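Local coordinates for Arf-GAP domain and FG repeat-containing protein 1 (Homo sapiens, PDB 2OLM) that is required for vesicle docking or fusion in acrosome biogenesis, serves HIV-1 Rev as a cofactor in infection, and through this Arf-GAP domain probably activates Arf GTPases, at residues A[63-68]-A[74-79]; A[91-96]-A[117-122]; A[104-109]-A[113-118]. All blocks are in the same frame, centred on the assembly; numbering follows the deposited sequence.

Contact 1 (A[63-68]-A[74-79]); sequences RVKSIS and QQEIEF. With SO4 (sulfate ion), chain C.
Lys65 and Glu76 meet in a salt bridge that is also a hydrogen bond, with Lys65 NZ 2.7 Å from Glu76 OE2. OE2 accepts through its syn lone pair, on the side of the other carboxylate oxygen. The two side chains cross at about a right angle. A water closes a second path between the same groups. It accepts from Lys65 NZ at 3.2 Å and donates to Glu76 OE1 at 2.7 Å. Both carboxylate oxygens are therefore tied to the ammonium, one directly and one through the water. Glu76 OE1 also accepts from the backbone N of Thr73, which should help fix the rotation of the carboxylate. The lysine is extended beyond CG, and this carries its NZ across from the strand to the helix.

In the Arf-GAP fold this pair links edge strand 64-66 of the small antiparallel sheet to the start of helix 74-82. Strand 64-66 pairs with strand 38-40, and Lys65 bonds through its backbone to Val39. Further out, Arg63 holds a sulfate, probably from the crystallisation liquor, in a two-pronged grip. Arg63 NH1 reaches sulfate O4 at 2.9 Å, and Arg63 NH2 reaches sulfate O1 at 2.9 Å. The anion sits at the guanidinium edge, in its plane. Lys65 CE lies 3.5 Å above one face of that guanidinium, toward its rim.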
loop_
_atom_site.group_PDB
_atom_site.type_symbol
_atom_site.label_atom_id
_atom_site.label_comp_id
_atom_site.label_asym_id
_atom_site.label_seq_id
_atom_site.Cartn_x
_atom_site.Cartn_y
_atom_site.Cartn_z
ATOM N N ARG A 63 17.382 -8.696 9.060
ATOM C CA ARG A 63 16.070 -9.228 8.771
ATOM C C ARG A 63 15.316 -8.274 7.894
ATOM O O ARG A 63 14.857 -7.251 8.351
ATOM C CB ARG A 63 15.316 -9.419 10.083
ATOM C CG ARG A 63 14.041 -10.212 9.985
ATOM C CD ARG A 63 14.255 -11.668 9.655
ATOM N NE ARG A 63 12.977 -12.368 9.786
ATOM C CZ ARG A 63 12.065 -12.470 8.838
ATOM N NH1 ARG A 63 12.295 -12.069 7.599
ATOM N NH2 ARG A 63 10.917 -13.040 9.107
ATOM N N VAL A 64 15.148 -8.625 6.627
ATOM C CA VAL A 64 14.448 -7.765 5.664
ATOM C C VAL A 64 13.095 -8.360 5.304
ATOM O O VAL A 64 12.978 -9.573 5.119
ATOM C CB VAL A 64 15.286 -7.515 4.417
ATOM C CG1 VAL A 64 16.602 -6.751 4.763
ATOM C CG2 VAL A 64 15.592 -8.840 3.675
ATOM N N LYS A 65 12.095 -7.492 5.188
ATOM C CA LYS A 65 10.741 -7.868 4.887
ATOM C C LYS A 65 10.200 -6.960 3.797
ATOM O O LYS A 65 10.430 -5.741 3.766
ATOM C CB LYS A 65 9.873 -7.744 6.114
ATOM C CG LYS A 65 10.312 -8.666 7.247
ATOM C CD LYS A 65 9.275 -8.731 8.373
ATOM C CE LYS A 65 9.675 -9.701 9.421
ATOM N NZ LYS A 65 8.501 -10.035 10.318
ATOM N N SER A 66 9.462 -7.555 2.864
ATOM C CA SER A 66 8.927 -6.839 1.694
ATOM C C SER A 66 7.915 -5.786 2.112
ATOM O O SER A 66 7.014 -6.073 2.863
ATOM C CB SER A 66 8.259 -7.841 0.791
ATOM O OG SER A 66 7.462 -7.170 -0.189
ATOM N N ILE A 67 8.099 -4.570 1.601
ATOM C CA ILE A 67 7.136 -3.502 1.885
ATOM C C ILE A 67 5.729 -3.843 1.413
ATOM O O ILE A 67 4.756 -3.649 2.151
ATOM C CB ILE A 67 7.614 -2.159 1.300
ATOM C CG1 ILE A 67 8.892 -1.691 2.034
ATOM C CG2 ILE A 67 6.508 -1.095 1.367
ATOM C CD1 ILE A 67 9.519 -0.479 1.468
ATOM N N SER A 68 5.646 -4.396 0.219
ATOM C CA SER A 68 4.324 -4.635 -0.407
ATOM C C SER A 68 3.697 -5.972 -0.044
ATOM O O SER A 68 2.472 -6.114 -0.143
ATOM C CB SER A 68 4.452 -4.546 -1.905
ATOM O OG SER A 68 5.283 -5.555 -2.371
ATOM N N GLN A 74 1.425 -4.573 14.468
ATOM C CA GLN A 74 1.424 -3.293 15.128
ATOM C C GLN A 74 2.771 -2.973 15.749
ATOM O O GLN A 74 3.268 -1.849 15.635
ATOM C CB GLN A 74 0.314 -3.287 16.191
ATOM C CG GLN A 74 0.117 -1.958 16.879
ATOM C CD GLN A 74 -0.616 -0.906 16.035
ATOM O OE1 GLN A 74 -1.482 -1.237 15.193
ATOM N NE2 GLN A 74 -0.284 0.370 16.266
ATOM N N GLN A 75 3.372 -3.993 16.392
ATOM C CA GLN A 75 4.709 -3.834 17.012
ATOM C C GLN A 75 5.761 -3.410 15.967
ATOM O O GLN A 75 6.566 -2.496 16.171
ATOM C CB GLN A 75 5.122 -5.153 17.683
ATOM C CG GLN A 75 4.477 -5.422 19.025
ATOM C CD GLN A 75 4.776 -6.838 19.482
ATOM O OE1 GLN A 75 5.545 -7.038 20.438
ATOM N NE2 GLN A 75 4.215 -7.824 18.794
ATOM N N GLU A 76 5.755 -4.066 14.834
ATOM C CA GLU A 76 6.709 -3.706 13.808
ATOM C C GLU A 76 6.501 -2.292 13.262
ATOM O O GLU A 76 7.457 -1.521 13.090
ATOM C CB GLU A 76 6.664 -4.724 12.688
ATOM C CG GLU A 76 7.213 -6.071 13.082
ATOM C CD GLU A 76 7.003 -7.131 12.072
ATOM O OE1 GLU A 76 5.944 -7.169 11.414
ATOM O OE2 GLU A 76 7.898 -7.973 11.924
ATOM N N ILE A 77 5.245 -1.939 12.962
ATOM C CA ILE A 77 4.921 -0.609 12.468
ATOM C C ILE A 77 5.366 0.469 13.465
ATOM O O ILE A 77 5.996 1.443 13.101
ATOM C CB ILE A 77 3.421 -0.499 12.165
ATOM C CG1 ILE A 77 3.061 -1.415 10.984
ATOM C CG2 ILE A 77 3.028 0.986 11.966
ATOM C CD1 ILE A 77 3.648 -1.003 9.627
ATOM N N GLU A 78 5.102 0.246 14.746
ATOM C CA GLU A 78 5.516 1.227 15.755
ATOM C C GLU A 78 7.028 1.336 15.898
ATOM O O GLU A 78 7.558 2.431 16.074
ATOM C CB GLU A 78 4.882 0.933 17.093
ATOM C CG GLU A 78 3.355 1.135 17.053
ATOM C CD GLU A 78 2.654 0.920 18.341
ATOM O OE1 GLU A 78 3.288 0.530 19.331
ATOM O OE2 GLU A 78 1.439 1.136 18.359
ATOM N N PHE A 79 7.728 0.214 15.776
ATOM C CA PHE A 79 9.180 0.274 15.758
ATOM C C PHE A 79 9.679 1.136 14.611
ATOM O O PHE A 79 10.561 1.959 14.742
ATOM C CB PHE A 79 9.751 -1.157 15.664
ATOM C CG PHE A 79 11.248 -1.197 15.626
ATOM C CD1 PHE A 79 11.956 -1.009 16.806
ATOM C CD2 PHE A 79 11.950 -1.345 14.438
ATOM C CE1 PHE A 79 13.337 -1.029 16.826
ATOM C CE2 PHE A 79 13.364 -1.346 14.468
ATOM C CZ PHE A 79 14.025 -1.170 15.683
HETATM S S SO4 C . 8.977 -12.719 5.831
HETATM O O1 SO4 C . 8.756 -13.023 7.247
HETATM O O2 SO4 C . 8.404 -11.450 5.503
HETATM O O3 SO4 C . 8.330 -13.810 5.068
HETATM O O4 SO4 C . 10.439 -12.713 5.516
HETATM O O HOH W 1 5.379 -9.464 10.051
#

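Contact 2 (A[91-96]-A[117-122]); sequences IWLGLF and QEKYEK
Trp92 and Leu93 lie against Lys119 and Tyr120 in the Arf-GAP domain. Here the C-terminal end of helix 84-92, with the turn that follows, packs against the C-terminal part of helix 109-121. No hydrogen bond joins the segments. Leu93 is the first residue to leave the helical path and opens a type I beta turn to Phe96.

The aromatic part is the pair Trp92 and Tyr120. Tyr120 CD1 sits over one face of the indole, 3.6 Å from Trp92 CE3. The six-membered ring of Trp92 and the tyrosine ring have centroids 5.1 Å apart, with planes at 55°. Ile91 CG2 covers the opposite indole face toward its rim, and the indole is thus held between two side chains. Lys119 CG lies over the centre of one Tyr120 face.

The aliphatic part is Leu93 against the methylenes of Lys119. Leu93 CD2 touches Lys119 CE at 3.7 Å. The lysine has CG anti to the backbone N (chi1 -175°), and the extended chain brings CE beside Trp92 CB and Leu93 CD2.

The polar ends look elsewhere. Lys119 NZ forms a salt bridge with Asp30 OD1, and Tyr120 OH hydrogen-bonds the same oxygen. Asp30 lies between zinc ligands Cys28 and Cys31 in sequence. Lys119 also makes a cation-pi contact with Phe29. This ties the helix to the zinc finger.

The helix widens into a pi-type turn at 117-121, where Gln117 O accepts from both Glu121 N and Lys122 N. Lys119 O is buried with no partner in the model, and Trp92 CE3 meets it with its ring edge at 3.5 Å.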
loop_
_atom_site.group_PDB
_atom_site.type_symbol
_atom_site.label_atom_id
_atom_site.label_comp_id
_atom_site.label_asym_id
_atom_site.label_seq_id
_atom_site.Cartn_x
_atom_site.Cartn_y
_atom_site.Cartn_z
ATOM N N ILE A 91 22.478 7.597 13.701
ATOM C CA ILE A 91 23.154 6.528 14.450
ATOM C C ILE A 91 24.258 5.914 13.588
ATOM O O ILE A 91 25.448 6.139 13.808
ATOM C CB ILE A 91 22.128 5.443 14.910
ATOM C CG1 ILE A 91 21.122 6.086 15.867
ATOM C CG2 ILE A 91 22.855 4.234 15.535
ATOM C CD1 ILE A 91 19.829 5.245 16.063
ATOM N N TRP A 92 23.852 5.190 12.568
ATOM C CA TRP A 92 24.779 4.380 11.780
ATOM C C TRP A 92 25.692 5.198 10.846
ATOM O O TRP A 92 26.756 4.725 10.432
ATOM C CB TRP A 92 23.979 3.320 10.974
ATOM C CG TRP A 92 23.165 2.475 11.861
ATOM C CD1 TRP A 92 21.817 2.574 12.075
ATOM C CD2 TRP A 92 23.635 1.435 12.727
ATOM N NE1 TRP A 92 21.419 1.667 13.039
ATOM C CE2 TRP A 92 22.521 0.955 13.439
ATOM C CE3 TRP A 92 24.892 0.858 12.957
ATOM C CZ2 TRP A 92 22.633 -0.066 14.407
ATOM C CZ3 TRP A 92 25.001 -0.175 13.871
ATOM C CH2 TRP A 92 23.869 -0.616 14.597
ATOM N N LEU A 93 25.234 6.403 10.499
ATOM C CA LEU A 93 25.983 7.305 9.658
ATOM C C LEU A 93 26.191 8.639 10.402
ATOM O O LEU A 93 26.420 9.673 9.757
ATOM C CB LEU A 93 25.259 7.572 8.319
ATOM C CG LEU A 93 25.048 6.354 7.447
ATOM C CD1 LEU A 93 24.132 6.715 6.292
ATOM C CD2 LEU A 93 26.378 5.763 6.983
ATOM N N GLY A 94 26.170 8.639 11.728
ATOM C CA GLY A 94 26.290 9.903 12.472
ATOM C C GLY A 94 27.590 10.613 12.227
ATOM O O GLY A 94 27.643 11.861 12.321
ATOM N N LEU A 95 28.649 9.891 11.896
ATOM C CA LEU A 95 29.998 10.484 11.617
ATOM C C LEU A 95 30.335 10.533 10.130
ATOM O O LEU A 95 31.407 10.999 9.751
ATOM C CB LEU A 95 31.100 9.736 12.413
ATOM C CG LEU A 95 30.823 9.599 13.892
ATOM C CD1 LEU A 95 31.973 8.822 14.579
ATOM C CD2 LEU A 95 30.578 10.980 14.558
ATOM N N PHE A 96 29.458 10.008 9.292
ATOM C CA PHE A 96 29.659 9.918 7.829
ATOM C C PHE A 96 29.461 11.276 7.171
ATOM O O PHE A 96 28.518 11.979 7.478
ATOM C CB PHE A 96 28.661 8.883 7.287
ATOM C CG PHE A 96 28.825 8.487 5.858
ATOM C CD1 PHE A 96 29.501 7.343 5.500
ATOM C CD2 PHE A 96 28.242 9.235 4.855
ATOM C CE1 PHE A 96 29.611 6.951 4.128
ATOM C CE2 PHE A 96 28.364 8.877 3.536
ATOM C CZ PHE A 96 29.029 7.736 3.167
ATOM N N GLN A 117 29.565 -4.299 6.564
ATOM C CA GLN A 117 30.314 -4.693 7.768
ATOM C C GLN A 117 30.893 -3.498 8.509
ATOM O O GLN A 117 30.810 -3.424 9.732
ATOM C CB GLN A 117 31.391 -5.718 7.465
ATOM C CG GLN A 117 30.822 -7.061 7.088
ATOM C CD GLN A 117 31.868 -8.107 6.780
ATOM O OE1 GLN A 117 31.542 -9.294 6.765
ATOM N NE2 GLN A 117 33.103 -7.695 6.526
ATOM N N GLU A 118 31.500 -2.577 7.753
ATOM C CA GLU A 118 32.052 -1.380 8.397
ATOM C C GLU A 118 30.963 -0.553 9.021
ATOM O O GLU A 118 31.143 -0.016 10.103
ATOM C CB GLU A 118 32.897 -0.579 7.409
ATOM C CG GLU A 118 34.256 -1.235 7.206
ATOM C CD GLU A 118 35.252 -0.363 6.526
ATOM O OE1 GLU A 118 34.845 0.665 5.928
ATOM O OE2 GLU A 118 36.435 -0.772 6.556
ATOM N N LYS A 119 29.802 -0.508 8.383
ATOM C CA LYS A 119 28.697 0.345 8.842
ATOM C C LYS A 119 28.070 -0.201 10.131
ATOM O O LYS A 119 27.859 0.528 11.102
ATOM C CB LYS A 119 27.635 0.500 7.741
ATOM C CG LYS A 119 26.512 1.426 8.034
ATOM C CD LYS A 119 25.674 1.673 6.775
ATOM C CE LYS A 119 24.485 2.559 7.037
ATOM N NZ LYS A 119 23.657 2.864 5.782
ATOM N N TYR A 120 27.726 -1.488 10.097
ATOM C CA TYR A 120 26.891 -2.086 11.134
ATOM C C TYR A 120 27.650 -2.895 12.163
ATOM O O TYR A 120 27.239 -2.927 13.309
ATOM C CB TYR A 120 25.770 -2.965 10.515
ATOM C CG TYR A 120 24.785 -2.160 9.699
ATOM C CD1 TYR A 120 23.894 -1.279 10.295
ATOM C CD2 TYR A 120 24.774 -2.250 8.330
ATOM C CE1 TYR A 120 23.017 -0.515 9.528
ATOM C CE2 TYR A 120 23.906 -1.509 7.567
ATOM C CZ TYR A 120 23.029 -0.633 8.176
ATOM O OH TYR A 120 22.135 0.150 7.476
ATOM N N GLU A 121 28.724 -3.566 11.746
ATOM C CA GLU A 121 29.467 -4.469 12.646
ATOM C C GLU A 121 30.635 -3.745 13.307
ATOM O O GLU A 121 30.734 -3.680 14.549
ATOM C CB GLU A 121 29.929 -5.728 11.909
ATOM C CG GLU A 121 28.801 -6.517 11.244
ATOM C CD GLU A 121 29.228 -7.807 10.597
ATOM O OE1 GLU A 121 30.433 -8.104 10.570
ATOM O OE2 GLU A 121 28.330 -8.523 10.127
ATOM N N LYS A 122 31.494 -3.160 12.472
ATOM C CA LYS A 122 32.649 -2.428 12.986
ATOM C C LYS A 122 32.287 -1.009 13.440
ATOM O O LYS A 122 33.058 -0.405 14.175
ATOM C CB LYS A 122 33.741 -2.395 11.951
ATOM C CG LYS A 122 34.210 -3.806 11.541
ATOM C CD LYS A 122 35.221 -3.774 10.465
ATOM C CE LYS A 122 35.624 -5.170 10.034
ATOM N NZ LYS A 122 36.188 -5.147 8.653
#

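Contact 3 (A[104-109]-A[113-118]); sequences PDFRDP and KEFLQE
Pro104 presses on Phe115 in the tight part of this contact, between the loop before helix 109-121 and the helix itself. Pro104 CD lies over the face of the Phe115 ring in a CH-pi contact, 3.8 Å from the ring centroid and 24° off the normal. Its closest ring atom is Phe115 CG, at 3.5 Å. Pro104 CG packs on Phe115 CB beside it. A chi1 of 170° swings the Phe115 ring away from its own backbone N, onto the proline.

Phe106 adds a looser aromatic contact. Its edge points to the face of Phe115 in an offset edge-to-face pair, with planes at 86° and centroids 5.9 Å apart. The nearest atoms, Phe106 CZ and Phe115 CE2, are 4.1 Å apart. Pro104 CG lies over one face of Phe106, toward its rim, so the proline serves both rings. Phe106 further touches zinc ligand Cys31.

The more open side, around Pro109 and Lys113, is polar. Lys113 N bonds to Pro109 O at 3.0 Å, a regular bond of the first helical turn. The Lys113 chain bends at its last torsion, and its NZ meets Gln117 OE1 at 2.6 Å from above the amide's carbonyl plane.

Two aspartates shape the loop. Asp105 OD1 accepts from Arg107 N in an Asx turn, and Asp108 is the N-cap, its OD1 accepting from Gln110 N. Asp108 thus caps the first turn of helix 109-121, consistent with the helix starting at Pro109, while Pro104 and Phe106 pack the loop back on Phe115, next to the zinc finger.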
loop_
_atom_site.group_PDB
_atom_site.type_symbol
_atom_site.label_atom_id
_atom_site.label_comp_id
_atom_site.label_asym_id
_atom_site.label_seq_id
_atom_site.Cartn_x
_atom_site.Cartn_y
_atom_site.Cartn_z
ATOM N N PRO A 104 31.283 2.082 -1.381
ATOM C CA PRO A 104 31.668 1.108 -2.396
ATOM C C PRO A 104 31.057 1.433 -3.756
ATOM O O PRO A 104 30.140 2.241 -3.866
ATOM C CB PRO A 104 31.039 -0.185 -1.864
ATOM C CG PRO A 104 29.822 0.285 -1.193
ATOM C CD PRO A 104 30.155 1.608 -0.565
ATOM N N ASP A 105 31.575 0.749 -4.773
ATOM C CA ASP A 105 30.880 0.590 -6.018
ATOM C C ASP A 105 29.759 -0.383 -5.690
ATOM O O ASP A 105 30.025 -1.582 -5.412
ATOM C CB ASP A 105 31.820 0.005 -7.088
ATOM C CG ASP A 105 31.110 -0.327 -8.402
ATOM O OD1 ASP A 105 29.898 -0.069 -8.571
ATOM O OD2 ASP A 105 31.801 -0.869 -9.292
ATOM N N PHE A 106 28.543 0.124 -5.712
ATOM C CA PHE A 106 27.398 -0.705 -5.370
ATOM C C PHE A 106 27.066 -1.789 -6.416
ATOM O O PHE A 106 26.232 -2.657 -6.160
ATOM C CB PHE A 106 26.203 0.164 -5.027
ATOM C CG PHE A 106 26.316 0.813 -3.641
ATOM C CD1 PHE A 106 25.996 0.079 -2.493
ATOM C CD2 PHE A 106 26.768 2.131 -3.494
ATOM C CE1 PHE A 106 26.115 0.653 -1.222
ATOM C CE2 PHE A 106 26.879 2.713 -2.209
ATOM C CZ PHE A 106 26.561 1.950 -1.085
ATOM N N ARG A 107 27.730 -1.766 -7.571
ATOM C CA ARG A 107 27.516 -2.833 -8.558
ATOM C C ARG A 107 28.293 -4.078 -8.167
ATOM O O ARG A 107 28.054 -5.159 -8.730
ATOM C CB ARG A 107 27.903 -2.358 -9.974
ATOM N N ASP A 108 29.209 -3.933 -7.199
ATOM C CA ASP A 108 30.059 -5.015 -6.707
ATOM C C ASP A 108 29.561 -5.562 -5.343
ATOM O O ASP A 108 29.673 -4.884 -4.326
ATOM C CB ASP A 108 31.499 -4.503 -6.572
ATOM C CG ASP A 108 32.503 -5.612 -6.289
ATOM O OD1 ASP A 108 32.085 -6.737 -5.938
ATOM O OD2 ASP A 108 33.718 -5.352 -6.405
ATOM N N PRO A 109 28.989 -6.778 -5.324
ATOM C CA PRO A 109 28.606 -7.427 -4.040
ATOM C C PRO A 109 29.687 -7.617 -2.953
ATOM O O PRO A 109 29.378 -7.480 -1.757
ATOM C CB PRO A 109 28.039 -8.780 -4.505
ATOM C CG PRO A 109 27.502 -8.488 -5.880
ATOM C CD PRO A 109 28.567 -7.596 -6.477
ATOM N N LYS A 113 29.317 -5.798 0.684
ATOM C CA LYS A 113 29.468 -6.543 1.947
ATOM C C LYS A 113 30.431 -5.885 2.927
ATOM O O LYS A 113 30.082 -5.702 4.119
ATOM C CB LYS A 113 29.895 -8.000 1.706
ATOM C CG LYS A 113 30.023 -8.803 3.029
ATOM C CD LYS A 113 30.163 -10.290 2.783
ATOM C CE LYS A 113 30.056 -11.046 4.099
ATOM N NZ LYS A 113 31.334 -11.034 4.811
ATOM N N GLU A 114 31.640 -5.564 2.466
ATOM C CA GLU A 114 32.684 -4.998 3.305
ATOM C C GLU A 114 32.193 -3.663 3.879
ATOM O O GLU A 114 32.425 -3.365 5.045
ATOM C CB GLU A 114 33.980 -4.767 2.490
ATOM N N PHE A 115 31.502 -2.889 3.046
ATOM C CA PHE A 115 30.934 -1.593 3.470
ATOM C C PHE A 115 29.867 -1.758 4.552
ATOM O O PHE A 115 29.900 -1.086 5.579
ATOM C CB PHE A 115 30.371 -0.854 2.283
ATOM C CG PHE A 115 29.563 0.380 2.668
ATOM C CD1 PHE A 115 30.184 1.521 3.163
ATOM C CD2 PHE A 115 28.199 0.403 2.524
ATOM C CE1 PHE A 115 29.444 2.635 3.494
ATOM C CE2 PHE A 115 27.459 1.520 2.885
ATOM C CZ PHE A 115 28.102 2.641 3.367
ATOM N N LEU A 116 28.943 -2.685 4.356
ATOM C CA LEU A 116 27.905 -2.954 5.336
ATOM C C LEU A 116 28.512 -3.492 6.649
ATOM O O LEU A 116 28.043 -3.159 7.738
ATOM C CB LEU A 116 26.862 -3.913 4.780
ATOM C CG LEU A 116 26.091 -3.438 3.583
ATOM C CD1 LEU A 116 25.218 -4.616 3.057
ATOM C CD2 LEU A 116 25.257 -2.274 3.872
ATOM N N GLN A 117 29.565 -4.299 6.564
ATOM C CA GLN A 117 30.314 -4.693 7.768
ATOM C C GLN A 117 30.893 -3.498 8.509
ATOM O O GLN A 117 30.810 -3.424 9.732
ATOM C CB GLN A 117 31.391 -5.718 7.465
ATOM C CG GLN A 117 30.822 -7.061 7.088
ATOM C CD GLN A 117 31.868 -8.107 6.780
ATOM O OE1 GLN A 117 31.542 -9.294 6.765
ATOM N NE2 GLN A 117 33.103 -7.695 6.526
ATOM N N GLU A 118 31.500 -2.577 7.753
ATOM C CA GLU A 118 32.052 -1.380 8.397
ATOM C C GLU A 118 30.963 -0.553 9.021
ATOM O O GLU A 118 31.143 -0.016 10.103
ATOM C CB GLU A 118 32.897 -0.579 7.409
ATOM C CG GLU A 118 34.256 -1.235 7.206
ATOM C CD GLU A 118 35.252 -0.363 6.526
ATOM O OE1 GLU A 118 34.845 0.665 5.928
ATOM O OE2 GLU A 118 36.435 -0.772 6.556
#

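How the contacts relate
Contacts 2 and 3 both use helix 109-121. They overlap in sequence at Gln117 and Glu118, but different residues of the helix carry each contact; their centres are about 13 Å apart. Contact 1 lies across the chain's centre, with its centre about 22 Å from that of contact 2 and 24 Å from that of contact 3. It involves the sheet edge and helix 74-82 instead. Contact 2 is partly buried, whereas contacts 1 and 3 are at the surface. The chemistry follows: contact 1 is carried by charge and water, contact 2 by aromatic and aliphatic packing, and contact 3 by proline and aromatic packing with a polar flank. Contacts 2 and 3 lie on the zinc-finger side, contact 2 by polar ends and contact 3 by an aromatic ring.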